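Local coordinates for protein quinone oxidoreductase (PDB 1IZ0) that binds NADPH and probably uses it to reduce quinones, at residues Leu6-Leu9 against Gly10-Glu14. Residues are numbered along the deposited sequence; the frame is centred on the assembly and turned at random.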
ATOM      1  N   LEU A   6       8.669  12.996  15.822  1.00 24.75           N
ATOM      2  CA  LEU A   6       9.830  12.125  15.936  1.00 25.30           C
ATOM      3  C   LEU A   6      11.032  13.069  15.892  1.00 25.61           C
ATOM      4  O   LEU A   6      11.318  13.670  14.857  1.00 25.27           O
ATOM      5  CB  LEU A   6       9.846  11.144  14.756  1.00 26.30           C
ATOM      6  CG  LEU A   6      10.791   9.931  14.675  1.00 27.50           C
ATOM      7  CD1 LEU A   6      12.082  10.329  14.021  1.00 26.88           C
ATOM      8  CD2 LEU A   6      11.017   9.333  16.050  1.00 27.80           C
ATOM      9  N   LYS A   7      11.715  13.223  17.022  1.00 25.52           N
ATOM     10  CA  LYS A   7      12.868  14.116  17.094  1.00 25.72           C
ATOM     11  C   LYS A   7      14.195  13.469  16.716  1.00 24.34           C
ATOM     12  O   LYS A   7      15.163  14.162  16.400  1.00 24.45           O
ATOM     13  CB  LYS A   7      12.953  14.734  18.493  1.00 27.43           C
ATOM     14  CG  LYS A   7      11.795  15.685  18.773  1.00 30.95           C
ATOM     15  CD  LYS A   7      11.835  16.268  20.175  1.00 33.24           C
ATOM     16  CE  LYS A   7      10.677  17.237  20.380  1.00 34.20           C
ATOM     17  NZ  LYS A   7      10.636  17.764  21.774  1.00 38.36           N
ATOM     18  N   ARG A   8      14.248  12.143  16.739  1.00 23.46           N
ATOM     19  CA  ARG A   8      15.476  11.444  16.379  1.00 23.49           C
ATOM     20  C   ARG A   8      15.173  10.134  15.661  1.00 23.14           C
ATOM     21  O   ARG A   8      14.292   9.375  16.073  1.00 21.49           O
ATOM     22  CB  ARG A   8      16.321  11.135  17.627  1.00 24.64           C
ATOM     23  CG  ARG A   8      16.767  12.349  18.448  1.00 25.81           C
ATOM     24  CD  ARG A   8      17.710  11.924  19.574  1.00 24.72           C
ATOM     25  NE  ARG A   8      17.103  10.889  20.408  1.00 28.70           N
ATOM     26  CZ  ARG A   8      16.150  11.119  21.307  1.00 28.84           C
ATOM     27  NH1 ARG A   8      15.702  12.354  21.501  1.00 28.08           N
ATOM     28  NH2 ARG A   8      15.631  10.110  21.994  1.00 28.31           N
ATOM     29  N   LEU A   9      15.904   9.875  14.583  1.00 22.13           N
ATOM     30  CA  LEU A   9      15.729   8.637  13.843  1.00 22.46           C
ATOM     31  C   LEU A   9      16.032   7.500  14.814  1.00 20.81           C
ATOM     32  O   LEU A   9      16.991   7.572  15.585  1.00 20.39           O
ATOM     33  CB  LEU A   9      16.699   8.598  12.657  1.00 24.83           C
ATOM     34  CG  LEU A   9      16.175   8.999  11.269  1.00 26.77           C
ATOM     35  CD1 LEU A   9      15.064  10.009  11.369  1.00 25.85           C
ATOM     36  CD2 LEU A   9      17.329   9.532  10.437  1.00 25.00           C
ATOM     37  N   GLY A  10      15.206   6.463  14.793  1.00 20.35           N
ATOM     38  CA  GLY A  10      15.425   5.344  15.690  1.00 20.18           C
ATOM     39  C   GLY A  10      15.014   5.668  17.114  1.00 20.14           C
ATOM     40  O   GLY A  10      15.144   4.831  18.007  1.00 21.55           O
ATOM     41  N   GLY A  11      14.519   6.883  17.328  1.00 19.12           N
ATOM     42  CA  GLY A  11      14.093   7.292  18.655  1.00 18.70           C
ATOM     43  C   GLY A  11      12.595   7.104  18.868  1.00 19.77           C
ATOM     44  O   GLY A  11      11.896   6.590  17.986  1.00 18.49           O
ATOM     45  N   PRO A  12      12.064   7.528  20.027  1.00 20.19           N
ATOM     46  CA  PRO A  12      10.636   7.386  20.323  1.00 20.38           C
ATOM     47  C   PRO A  12       9.821   8.558  19.797  1.00 19.77           C
ATOM     48  O   PRO A  12      10.373   9.594  19.439  1.00 21.62           O
ATOM     49  CB  PRO A  12      10.622   7.324  21.846  1.00 19.63           C
ATOM     50  CG  PRO A  12      11.638   8.382  22.189  1.00 18.16           C
ATOM     51  CD  PRO A  12      12.775   8.131  21.177  1.00 19.99           C
ATOM     52  N   LEU A  13       8.507   8.392  19.759  1.00 21.80           N
ATOM     53  CA  LEU A  13       7.609   9.451  19.303  1.00 23.39           C
ATOM     54  C   LEU A  13       7.247  10.283  20.521  1.00 24.89           C
ATOM     55  O   LEU A  13       7.321   9.791  21.645  1.00 25.68           O
ATOM     56  CB  LEU A  13       6.325   8.849  18.725  1.00 21.69           C
ATOM     57  CG  LEU A  13       6.438   8.005  17.453  1.00 22.95           C
ATOM     58  CD1 LEU A  13       5.096   7.350  17.167  1.00 21.16           C
ATOM     59  CD2 LEU A  13       6.867   8.885  16.289  1.00 18.46           C
ATOM     60  N   GLU A  14       6.849  11.534  20.315  1.00 25.49           N
ATOM     61  CA  GLU A  14       6.454  12.357  21.449  1.00 26.09           C
ATOM     62  C   GLU A  14       5.155  13.109  21.184  1.00 24.85           C
ATOM     63  O   GLU A  14       4.997  13.753  20.147  1.00 25.59           O
ATOM     64  CB  GLU A  14       7.554  13.362  21.814  1.00 28.90           C
ATOM     65  CG  GLU A  14       7.219  14.155  23.076  1.00 32.21           C
ATOM     66  CD  GLU A  14       8.178  15.300  23.344  1.00 35.75           C
ATOM     67  OE1 GLU A  14       7.933  16.065  24.305  1.00 35.82           O
ATOM     68  OE2 GLU A  14       9.174  15.438  22.600  1.00 37.00           O
TER
HETATM   69  O   HOH W   1      10.353  12.259  19.394  1.00 24.59           O
HETATM   70  O   HOH W   2      12.826  10.486  18.372  1.00 23.17           O
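Lys7 sets CG beside its backbone N (chi1 -67°) and then runs fully extended, while Glu14 carries CG opposite its own N (chi1 -175°) and is likewise extended; the two chains thus cross, and ammonium meets carboxylate. Lys7 NZ lies 2.9 Å from Glu14 OE2, on the syn side and 22° out of the carboxylate plane, a hydrogen-bonded salt bridge. OE1 of Glu14 stays 4.1 Å from Lys7 NZ, so one carboxylate oxygen carries the bond. At the other end of the loop, Arg8 to Gly11 form a type II beta turn, closed by Gly11 N donating to Arg8 O at 2.8 Å. Gly10, at its third position, has the positive phi that glycine accepts readily.

Between turn and salt bridge the two arms of the loop are bridged by water. One water accepts from Lys7 N and a second from Arg8 N, and both donate to Pro12 O, the second water lying 2.8 Å from Pro12 O; the carbonyl therefore takes two water bonds where no direct backbone bond links it to Lys7 or Arg8. Elsewhere on the loop, the bend at chi3 of Arg8 brings Arg8 NH2 to 3.6 Å from Pro12 CD. Buried Leu6 rests its CB 4.0 Å from Leu13 CD2. Leu13 also packs on Phe286 of helix 282-288, and Glu283 accepts from its backbone N, which fastens this connection of strands 2-6 and 13-17 to that helix.

This is a hairpin connection away from the NADPH site, with Leu6 and Leu13 buried, and Lys7 and Arg8 exposed. Lys7 is exposed and Glu14 partly so, so solvent probably weakens their attraction, whereas the turn bond and the two bridging waters probably help to hold the arms at this spacing.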